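Local coordinates for protein LRA-12 (Uncultured bacterium, PDB 5AEB) that acts as a class B3 di-zinc metallo-beta-lactamase that opens the beta-lactam ring of antibiotics, carbapenems among them, at residues A27-Y32 against I43-G48; F168-K173 against I181-M186; L218-W223 against M249-Y254. All coordinates share one frame; numbering follows the deposited sequence.

Contact 1 (A27-Y32 against I43-G48); sequences AGNLYY and ITTKQG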
loop_
_atom_site.group_PDB
_atom_site.type_symbol
_atom_site.label_atom_id
_atom_site.label_comp_id
_atom_site.label_asym_id
_atom_site.label_seq_id
_atom_site.Cartn_x
_atom_site.Cartn_y
_atom_site.Cartn_z
ATOM N N ALA A 27 -14.111 4.254 -6.004
ATOM C CA ALA A 27 -14.911 5.345 -5.425
ATOM C C ALA A 27 -14.319 6.705 -5.801
ATOM O O ALA A 27 -13.132 6.909 -5.657
ATOM C CB ALA A 27 -14.979 5.197 -3.909
ATOM N N GLY A 28 -15.140 7.624 -6.303
ATOM C CA GLY A 28 -14.653 8.956 -6.648
ATOM C C GLY A 28 -13.488 8.874 -7.631
ATOM O O GLY A 28 -13.576 8.191 -8.646
ATOM N N ASN A 29 -12.385 9.530 -7.296
ATOM C CA ASN A 29 -11.200 9.489 -8.117
ATOM C C ASN A 29 -10.188 8.367 -7.738
ATOM O O ASN A 29 -9.063 8.372 -8.209
ATOM C CB ASN A 29 -10.557 10.885 -8.206
ATOM C CG ASN A 29 -9.910 11.340 -6.890
ATOM O OD1 ASN A 29 -10.214 10.818 -5.816
ATOM N ND2 ASN A 29 -9.006 12.326 -6.972
ATOM N N LEU A 30 -10.604 7.398 -6.925
ATOM C CA LEU A 30 -9.762 6.243 -6.586
ATOM C C LEU A 30 -10.016 5.029 -7.495
ATOM O O LEU A 30 -11.154 4.571 -7.621
ATOM C CB LEU A 30 -9.950 5.830 -5.111
ATOM C CG LEU A 30 -9.249 4.549 -4.649
ATOM C CD1 LEU A 30 -7.725 4.671 -4.775
ATOM C CD2 LEU A 30 -9.662 4.213 -3.213
ATOM N N TYR A 31 -8.952 4.507 -8.094
ATOM C CA TYR A 31 -9.043 3.363 -8.994
ATOM C C TYR A 31 -8.068 2.297 -8.531
ATOM O O TYR A 31 -7.001 2.596 -7.940
ATOM C CB TYR A 31 -8.716 3.768 -10.460
ATOM C CG TYR A 31 -9.629 4.830 -11.063
ATOM C CD1 TYR A 31 -9.496 6.160 -10.707
ATOM C CD2 TYR A 31 -10.604 4.496 -12.021
ATOM C CE1 TYR A 31 -10.317 7.121 -11.228
ATOM C CE2 TYR A 31 -11.430 5.464 -12.583
ATOM C CZ TYR A 31 -11.275 6.772 -12.173
ATOM O OH TYR A 31 -12.043 7.778 -12.682
ATOM N N TYR A 32 -8.443 1.059 -8.786
ATOM C CA TYR A 32 -7.589 -0.110 -8.577
ATOM C C TYR A 32 -6.871 -0.445 -9.873
ATOM O O TYR A 32 -7.532 -0.724 -10.905
ATOM C CB TYR A 32 -8.421 -1.328 -8.176
ATOM C CG TYR A 32 -7.599 -2.513 -7.731
ATOM C CD1 TYR A 32 -7.150 -3.467 -8.646
ATOM C CD2 TYR A 32 -7.255 -2.673 -6.386
ATOM C CE1 TYR A 32 -6.376 -4.544 -8.249
ATOM C CE2 TYR A 32 -6.490 -3.756 -5.963
ATOM C CZ TYR A 32 -6.044 -4.695 -6.905
ATOM O OH TYR A 32 -5.288 -5.775 -6.480
ATOM N N ILE A 43 -5.014 7.576 -8.033
ATOM C CA ILE A 43 -5.840 8.681 -7.571
ATOM C C ILE A 43 -5.609 9.778 -8.601
ATOM O O ILE A 43 -4.472 10.238 -8.794
ATOM C CB ILE A 43 -5.440 9.155 -6.143
ATOM C CG1 ILE A 43 -5.587 8.006 -5.128
ATOM C CG2 ILE A 43 -6.296 10.336 -5.694
ATOM C CD1 ILE A 43 -4.728 8.196 -3.913
ATOM N N THR A 44 -6.689 10.163 -9.276
ATOM C CA THR A 44 -6.636 11.075 -10.407
ATOM C C THR A 44 -7.151 12.444 -9.970
ATOM O O THR A 44 -8.223 12.530 -9.362
ATOM C CB THR A 44 -7.513 10.546 -11.568
ATOM O OG1 THR A 44 -8.874 10.416 -11.121
ATOM C CG2 THR A 44 -7.035 9.177 -12.026
ATOM N N THR A 45 -6.392 13.504 -10.252
ATOM C CA THR A 45 -6.787 14.869 -9.877
ATOM C C THR A 45 -6.647 15.759 -11.083
ATOM O O THR A 45 -6.078 15.343 -12.104
ATOM C CB THR A 45 -5.869 15.477 -8.778
ATOM O OG1 THR A 45 -4.683 16.025 -9.385
ATOM C CG2 THR A 45 -5.473 14.421 -7.725
ATOM N N LYS A 46 -7.111 17.003 -10.939
ATOM C CA LYS A 46 -6.907 18.046 -11.952
ATOM C C LYS A 46 -5.430 18.390 -12.227
ATOM O O LYS A 46 -5.120 18.919 -13.278
ATOM C CB LYS A 46 -7.715 19.324 -11.631
ATOM C CG LYS A 46 -7.156 20.168 -10.489
ATOM C CD LYS A 46 -7.616 21.617 -10.565
ATOM C CE LYS A 46 -7.633 22.256 -9.184
ATOM N NZ LYS A 46 -6.271 22.391 -8.565
ATOM N N GLN A 47 -4.527 18.086 -11.298
ATOM C CA GLN A 47 -3.091 18.373 -11.494
ATOM C C GLN A 47 -2.218 17.152 -11.764
ATOM O O GLN A 47 -0.989 17.231 -11.639
ATOM C CB GLN A 47 -2.539 19.124 -10.295
ATOM C CG GLN A 47 -2.910 20.583 -10.339
ATOM C CD GLN A 47 -2.770 21.216 -8.998
ATOM O OE1 GLN A 47 -1.934 20.786 -8.152
ATOM N NE2 GLN A 47 -3.589 22.236 -8.758
ATOM N N GLY A 48 -2.860 16.048 -12.158
ATOM C CA GLY A 48 -2.171 14.813 -12.469
ATOM C C GLY A 48 -2.507 13.755 -11.437
ATOM O O GLY A 48 -3.418 13.940 -10.624
#
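Asn29 and Thr44 carry this contact, the side chain of the first reaching over to the backbone of the second. Asn29 CB already lies 3.1 Å from Thr44 O and also meets Thr44 OG1. CG is set between the backbone N and the carbonyl carbon (chi1 70°), which turns the amide toward the 43-45 strand. There Asn29 ND2 reaches Thr44 O at 2.5 Å, with the donor above the carbonyl plane. This hydrogen bond is modelled too short, and Asn29 OD1 sits too close to Thr172, so the exact placing of the amide is doubtful. ND2 has a second partner in Thr151 OG1, which lies in the other sheet. The backbone of Asn29 answers with a bond of its own, Thr44 N giving to Asn29 O at 3.2 Å.

Beyond it, Leu30 and Ile43 form an antiparallel non-hydrogen-bonded pair. Leu30 CD1 rests 4.0 Å from Ile43 CG1 on the face where Ile43 also touches Leu153 and Phe170, a place suited to branched aliphatic residues. On the other face the Tyr31 ring presents its edge, Tyr31 CE1, to Thr44 OG1 at 3.6 Å, while Phe72 packs nearby.

Gly28, with positive phi, and Asn29 occupy the corners of a type II' turn closed by Leu30 N and Ala27 O. At the far end Thr45 OG1 accepts from Gln47 N in an ST turn. Together these turns flank the hairpin of strands 30-32 and 41-45, part of the seven-stranded sheet in the alpha-beta-beta-alpha sandwich of metallo-beta-lactamases.

Contact 2 (F168-K173 against I181-M186); sequences FLFDTK and ILIANM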
loop_
_atom_site.group_PDB
_atom_site.type_symbol
_atom_site.label_atom_id
_atom_site.label_comp_id
_atom_site.label_asym_id
_atom_site.label_seq_id
_atom_site.Cartn_x
_atom_site.Cartn_y
_atom_site.Cartn_z
ATOM N N PHE A 168 -2.939 5.712 4.240
ATOM C CA PHE A 168 -3.338 7.007 3.745
ATOM C C PHE A 168 -4.840 7.172 3.908
ATOM O O PHE A 168 -5.627 6.303 3.552
ATOM C CB PHE A 168 -2.931 7.237 2.277
ATOM C CG PHE A 168 -1.474 7.032 2.027
ATOM C CD1 PHE A 168 -0.575 8.067 2.227
ATOM C CD2 PHE A 168 -0.997 5.785 1.648
ATOM C CE1 PHE A 168 0.794 7.868 2.023
ATOM C CE2 PHE A 168 0.346 5.577 1.438
ATOM C CZ PHE A 168 1.249 6.619 1.647
ATOM N N LEU A 169 -5.201 8.305 4.477
ATOM C CA LEU A 169 -6.572 8.698 4.711
ATOM C C LEU A 169 -6.856 9.948 3.862
ATOM O O LEU A 169 -6.102 10.948 3.919
ATOM C CB LEU A 169 -6.727 9.023 6.199
ATOM C CG LEU A 169 -8.076 9.363 6.830
ATOM C CD1 LEU A 169 -8.971 8.127 6.756
ATOM C CD2 LEU A 169 -7.771 9.761 8.298
ATOM N N PHE A 170 -7.911 9.873 3.044
ATOM C CA PHE A 170 -8.300 10.993 2.175
ATOM C C PHE A 170 -9.759 10.927 1.754
ATOM O O PHE A 170 -10.351 9.836 1.687
ATOM C CB PHE A 170 -7.419 11.088 0.912
ATOM C CG PHE A 170 -7.684 10.008 -0.092
ATOM C CD1 PHE A 170 -7.216 8.699 0.126
ATOM C CD2 PHE A 170 -8.405 10.284 -1.259
ATOM C CE1 PHE A 170 -7.479 7.679 -0.783
ATOM C CE2 PHE A 170 -8.646 9.272 -2.193
ATOM C CZ PHE A 170 -8.196 7.973 -1.958
ATOM N N ASP A 171 -10.312 12.110 1.476
ATOM C CA ASP A 171 -11.642 12.250 0.912
ATOM C C ASP A 171 -11.634 12.309 -0.619
ATOM O O ASP A 171 -10.788 12.975 -1.201
ATOM C CB ASP A 171 -12.299 13.512 1.469
ATOM C CG ASP A 171 -12.577 13.400 2.933
ATOM O OD1 ASP A 171 -12.924 12.285 3.377
ATOM O OD2 ASP A 171 -12.469 14.405 3.656
ATOM N N THR A 172 -12.549 11.569 -1.247
ATOM C CA THR A 172 -12.915 11.784 -2.645
ATOM C C THR A 172 -14.394 12.026 -2.779
ATOM O O THR A 172 -15.162 11.736 -1.866
ATOM C CB THR A 172 -12.812 10.535 -3.523
ATOM O OG1 THR A 172 -12.355 9.415 -2.782
ATOM C CG2 THR A 172 -11.989 10.787 -4.711
ATOM N N LYS A 173 -14.799 12.450 -3.969
ATOM C CA LYS A 173 -16.207 12.585 -4.275
ATOM C C LYS A 173 -16.538 12.082 -5.685
ATOM O O LYS A 173 -15.709 12.148 -6.605
ATOM C CB LYS A 173 -16.640 14.037 -4.094
ATOM C CG LYS A 173 -15.947 15.002 -5.046
ATOM C CD LYS A 173 -16.536 16.403 -4.959
ATOM C CE LYS A 173 -16.041 17.173 -3.743
ATOM N NZ LYS A 173 -16.795 18.455 -3.596
ATOM N N ILE A 181 -11.769 7.690 2.515
ATOM C CA ILE A 181 -11.125 6.436 2.147
ATOM C C ILE A 181 -9.870 6.204 3.005
ATOM O O ILE A 181 -9.060 7.107 3.138
ATOM C CB ILE A 181 -10.666 6.479 0.676
ATOM C CG1 ILE A 181 -11.828 6.895 -0.269
ATOM C CG2 ILE A 181 -9.989 5.166 0.290
ATOM C CD1 ILE A 181 -12.707 5.743 -0.699
ATOM N N LEU A 182 -9.742 5.006 3.587
ATOM C CA LEU A 182 -8.490 4.518 4.191
ATOM C C LEU A 182 -7.809 3.508 3.282
ATOM O O LEU A 182 -8.375 2.436 2.969
ATOM C CB LEU A 182 -8.767 3.824 5.521
ATOM C CG LEU A 182 -7.610 3.218 6.331
ATOM C CD1 LEU A 182 -6.585 4.260 6.741
ATOM C CD2 LEU A 182 -8.192 2.536 7.547
ATOM N N ILE A 183 -6.614 3.849 2.825
ATOM C CA ILE A 183 -5.783 2.855 2.157
ATOM C C ILE A 183 -4.925 2.323 3.279
ATOM O O ILE A 183 -3.996 2.997 3.707
ATOM C CB ILE A 183 -4.913 3.461 1.057
ATOM C CG1 ILE A 183 -5.805 4.103 -0.033
ATOM C CG2 ILE A 183 -3.958 2.399 0.506
ATOM C CD1 ILE A 183 -5.020 4.850 -1.090
ATOM N N ALA A 184 -5.274 1.142 3.802
ATOM C CA ALA A 184 -4.655 0.687 5.051
ATOM C C ALA A 184 -3.542 -0.283 4.789
ATOM O O ALA A 184 -3.650 -1.185 3.914
ATOM C CB ALA A 184 -5.682 0.035 5.979
ATOM N N ASN A 185 -2.462 -0.125 5.549
ATOM C CA ASN A 185 -1.531 -1.221 5.622
ATOM C C ASN A 185 -1.838 -2.073 6.857
ATOM O O ASN A 185 -1.552 -1.660 7.975
ATOM C CB ASN A 185 -0.091 -0.764 5.617
ATOM C CG ASN A 185 0.827 -1.902 5.263
ATOM O OD1 ASN A 185 1.429 -2.528 6.157
ATOM N ND2 ASN A 185 0.822 -2.280 3.981
ATOM N N MET A 186 -2.421 -3.251 6.662
ATOM C CA MET A 186 -2.822 -4.118 7.809
ATOM C C MET A 186 -1.559 -4.583 8.582
ATOM O O MET A 186 -0.563 -4.959 7.958
ATOM C CB MET A 186 -3.666 -5.319 7.336
ATOM C CG MET A 186 -4.891 -4.922 6.488
ATOM S SD MET A 186 -5.835 -3.590 7.250
ATOM C CE MET A 186 -6.763 -4.487 8.497
#
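The hairpin of strands 166-173 and 178-184, in the five-stranded sheet of the metallo-beta-lactamase sandwich, pairs Phe168 with Ile183 and Phe170 with Ile181 as hydrogen-bonded antiparallel partners. Between them Leu169 and Leu182 form the non-hydrogen-bonded pair, and the axes of 168-173 and 181-184 run at 161°, nearly antiparallel. Each hydrogen-bonded pair is joined in both directions: Ile183 N gives to Phe168 O at 2.7 Å, nearly along the C=O axis, and Ile181 N to Phe170 O at 2.7 Å. The return bonds, from Phe168 N to Ile183 O and from Phe170 N to Ile181 O, are longer.

Phe170 and Ile181 lie side by side and point the same way. CG of Phe170 sits in the crowded position between its backbone N and carbonyl carbon (chi1 72°), which lays the ring alongside Ile181. CB of Ile181 covers one face, toward the rim, in a CH-pi contact 3.7 Å from Phe170 CE1. Ile183 CD1 meets Phe170 CE1 at 3.8 Å. Phe170 also touches Leu153 and Ile43 on this side of the sheet, so bulky apolar groups suit it. On the other side Leu169 CD1 approaches Leu182 CB at 4.5 Å, and Leu182 continues to Phe220 and Tyr254.

The four backbone bonds thus satisfy the paired N-H and C=O groups, while hydrocarbon and ring surfaces supply the packing. Thr172 OG1, packed 3.6 Å from Ile181 CG1, is the exception: a buried hydroxyl with no partner in the model.

Contact 3 (L218-W223 against M249-Y254); sequences LSFDIW and MDRKGY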
loop_
_atom_site.group_PDB
_atom_site.type_symbol
_atom_site.label_atom_id
_atom_site.label_comp_id
_atom_site.label_asym_id
_atom_site.label_seq_id
_atom_site.Cartn_x
_atom_site.Cartn_y
_atom_site.Cartn_z
ATOM N N LEU A 218 -9.511 4.633 13.905
ATOM C CA LEU A 218 -9.698 5.382 12.672
ATOM C C LEU A 218 -11.180 5.319 12.232
ATOM O O LEU A 218 -11.851 4.312 12.482
ATOM C CB LEU A 218 -8.818 4.801 11.581
ATOM C CG LEU A 218 -7.314 5.095 11.731
ATOM C CD1 LEU A 218 -6.486 4.409 10.666
ATOM C CD2 LEU A 218 -7.082 6.602 11.718
ATOM N N SER A 219 -11.684 6.389 11.619
ATOM C CA SER A 219 -12.977 6.318 10.926
ATOM C C SER A 219 -12.910 6.733 9.447
ATOM O O SER A 219 -12.139 7.631 9.056
ATOM C CB SER A 219 -14.085 7.076 11.672
ATOM O OG SER A 219 -13.608 8.326 12.062
ATOM N N PHE A 220 -13.746 6.052 8.652
ATOM C CA PHE A 220 -13.745 6.132 7.196
ATOM C C PHE A 220 -15.021 5.408 6.695
ATOM O O PHE A 220 -15.676 4.631 7.454
ATOM C CB PHE A 220 -12.495 5.408 6.641
ATOM C CG PHE A 220 -12.293 4.045 7.252
ATOM C CD1 PHE A 220 -12.985 2.929 6.758
ATOM C CD2 PHE A 220 -11.442 3.881 8.353
ATOM C CE1 PHE A 220 -12.838 1.672 7.368
ATOM C CE2 PHE A 220 -11.293 2.632 8.941
ATOM C CZ PHE A 220 -11.992 1.527 8.466
ATOM N N ASP A 221 -15.337 5.634 5.429
ATOM C CA ASP A 221 -16.464 5.008 4.771
ATOM C C ASP A 221 -16.000 3.723 4.088
ATOM O O ASP A 221 -16.684 2.711 4.144
ATOM C CB ASP A 221 -17.039 5.986 3.748
ATOM C CG ASP A 221 -17.587 7.254 4.407
ATOM O OD1 ASP A 221 -18.409 7.091 5.364
ATOM O OD2 ASP A 221 -17.205 8.393 4.016
ATOM N N ILE A 222 -14.812 3.784 3.478
ATOM C CA ILE A 222 -14.234 2.703 2.680
ATOM C C ILE A 222 -12.778 2.444 3.091
ATOM O O ILE A 222 -11.998 3.389 3.315
ATOM C CB ILE A 222 -14.293 3.061 1.168
ATOM C CG1 ILE A 222 -15.773 3.156 0.715
ATOM C CG2 ILE A 222 -13.429 2.116 0.315
ATOM C CD1 ILE A 222 -15.927 3.703 -0.688
ATOM N N TRP A 223 -12.439 1.170 3.259
ATOM C CA TRP A 223 -11.069 0.789 3.496
ATOM C C TRP A 223 -10.634 -0.151 2.412
ATOM O O TRP A 223 -11.421 -1.012 1.928
ATOM C CB TRP A 223 -10.868 0.163 4.866
ATOM C CG TRP A 223 -11.495 -1.200 5.067
ATOM C CD1 TRP A 223 -12.844 -1.488 5.230
ATOM C CD2 TRP A 223 -10.813 -2.508 5.153
ATOM N NE1 TRP A 223 -13.037 -2.827 5.384
ATOM C CE2 TRP A 223 -11.862 -3.498 5.354
ATOM C CE3 TRP A 223 -9.484 -2.933 5.085
ATOM C CZ2 TRP A 223 -11.587 -4.865 5.472
ATOM C CZ3 TRP A 223 -9.214 -4.301 5.220
ATOM C CH2 TRP A 223 -10.245 -5.244 5.417
ATOM N N MET A 249 -17.874 -0.519 1.610
ATOM C CA MET A 249 -18.203 -0.118 2.960
ATOM C C MET A 249 -18.312 -1.393 3.803
ATOM O O MET A 249 -19.191 -2.230 3.566
ATOM C CB MET A 249 -19.476 0.717 2.978
ATOM C CG MET A 249 -19.340 2.097 2.313
ATOM S SD MET A 249 -20.919 3.032 2.398
ATOM C CE MET A 249 -20.413 4.472 1.453
ATOM N N ASP A 250 -17.407 -1.560 4.768
ATOM C CA ASP A 250 -17.242 -2.870 5.433
ATOM C C ASP A 250 -16.489 -2.710 6.745
ATOM O O ASP A 250 -15.392 -3.248 6.924
ATOM C CB ASP A 250 -16.523 -3.856 4.468
ATOM C CG ASP A 250 -16.342 -5.263 5.053
ATOM O OD1 ASP A 250 -17.161 -5.692 5.902
ATOM O OD2 ASP A 250 -15.356 -5.953 4.677
ATOM N N ARG A 251 -17.077 -1.958 7.668
ATOM C CA ARG A 251 -16.470 -1.784 8.947
ATOM C C ARG A 251 -16.267 -3.109 9.687
ATOM O O ARG A 251 -15.196 -3.320 10.275
ATOM C CB ARG A 251 -17.248 -0.761 9.777
ATOM C CG ARG A 251 -16.595 -0.418 11.106
ATOM C CD ARG A 251 -15.233 0.218 10.936
ATOM N NE ARG A 251 -14.470 0.074 12.181
ATOM C CZ ARG A 251 -13.615 0.976 12.652
ATOM N NH1 ARG A 251 -13.376 2.109 11.984
ATOM N NH2 ARG A 251 -12.969 0.725 13.788
ATOM N N LYS A 252 -17.256 -4.007 9.622
ATOM C CA LYS A 252 -17.146 -5.333 10.263
ATOM C C LYS A 252 -15.911 -6.075 9.744
ATOM O O LYS A 252 -15.170 -6.653 10.539
ATOM C CB LYS A 252 -18.399 -6.214 10.060
ATOM C CG LYS A 252 -18.407 -7.435 10.979
ATOM C CD LYS A 252 -19.646 -8.315 10.888
ATOM C CE LYS A 252 -19.900 -8.751 9.460
ATOM N NZ LYS A 252 -18.797 -9.566 8.923
ATOM N N GLY A 253 -15.693 -6.035 8.417
ATOM C CA GLY A 253 -14.542 -6.722 7.821
ATOM C C GLY A 253 -13.226 -6.208 8.388
ATOM O O GLY A 253 -12.335 -6.977 8.730
ATOM N N TYR A 254 -13.125 -4.888 8.486
ATOM C CA TYR A 254 -11.973 -4.205 9.038
ATOM C C TYR A 254 -11.702 -4.583 10.516
ATOM O O TYR A 254 -10.576 -4.967 10.877
ATOM C CB TYR A 254 -12.176 -2.706 8.874
ATOM C CG TYR A 254 -11.064 -1.815 9.378
ATOM C CD1 TYR A 254 -9.935 -1.570 8.587
ATOM C CD2 TYR A 254 -11.163 -1.177 10.619
ATOM C CE1 TYR A 254 -8.929 -0.729 9.019
ATOM C CE2 TYR A 254 -10.164 -0.317 11.069
ATOM C CZ TYR A 254 -9.036 -0.111 10.261
ATOM O OH TYR A 254 -8.021 0.745 10.652
HETATM O O HOH W 1 -15.708 0.517 5.507
#
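Hydrogen bonds tie Trp223 and Leu218 to the start of the helix. The indole NE1 of Trp223 donates to Asp250 O at 2.8 Å, but not straight: the N-H...O angle is 136°, and the donor stands above the carbonyl plane. The same oxygen takes Tyr254 N, so it is gripped by two donors. Arg251, its chain bent at chi2 (62°), brings NH1 to Leu218 O at 2.7 Å with the acceptor in the guanidinium plane, while NH2 binds Asp255 and Lys216 O. A water bridges Asp221 O, to which it donates, and Asp250 N, from which it accepts.

Asp250 is the N-cap of helix 251-267, which packs on the five-stranded sheet of the metallo-beta-lactamase sandwich. A short acidic side chain suits this place: Asp250 OD1 accepts from Gly253 N at 2.9 Å, and OD2 forms a salt bridge with Lys236. Gly253 has no side chain, which leaves room for the capping carboxylate of Asp250, and Trp223 CZ2 lies 3.6 Å from Gly253 C.

Aromatic packing centres on Tyr254. Phe220 points its edge at the face of the tyrosine ring, Phe220 CZ standing over the centre and 3.6 Å from Tyr254 CG, with the planes at 76°. The tyrosine in turn aims its edge at the face of Trp223, and Tyr254 CB makes a CH-pi contact over the five-membered ring, 3.6 Å from Trp223 NE1. Tyr254 OH bonds to Met215 O.

Met249 CG also approaches Asp221 O, at 3.3 Å. The aliphatic contact is that of Met249 with Ile222, where the extended methionine chain lays Met249 CG 4.0 Å from Ile222 CG1.

Overall arrangement
Contact 2 is the buried one, about 10 Å from the centre of the chain to its own centre, whereas contacts 1 and 3 are partly buried and lie about 16 Å out. Contacts 1 and 2 are both hairpins, one in each sheet, and they meet across the sandwich where Leu30 packs on Ile181. Contact 3 instead joins a helix start to an outermost strand; it shares a sheet with contact 2, since Leu182 N probably bonds to Ile222 O and Ile181 packs on Ile222. The chemistry follows place: regular strand pairing and apolar packing inside, an amide and turns at the open end of the hairpin of contact 1, and aromatic rings, charges and a water at contact 3.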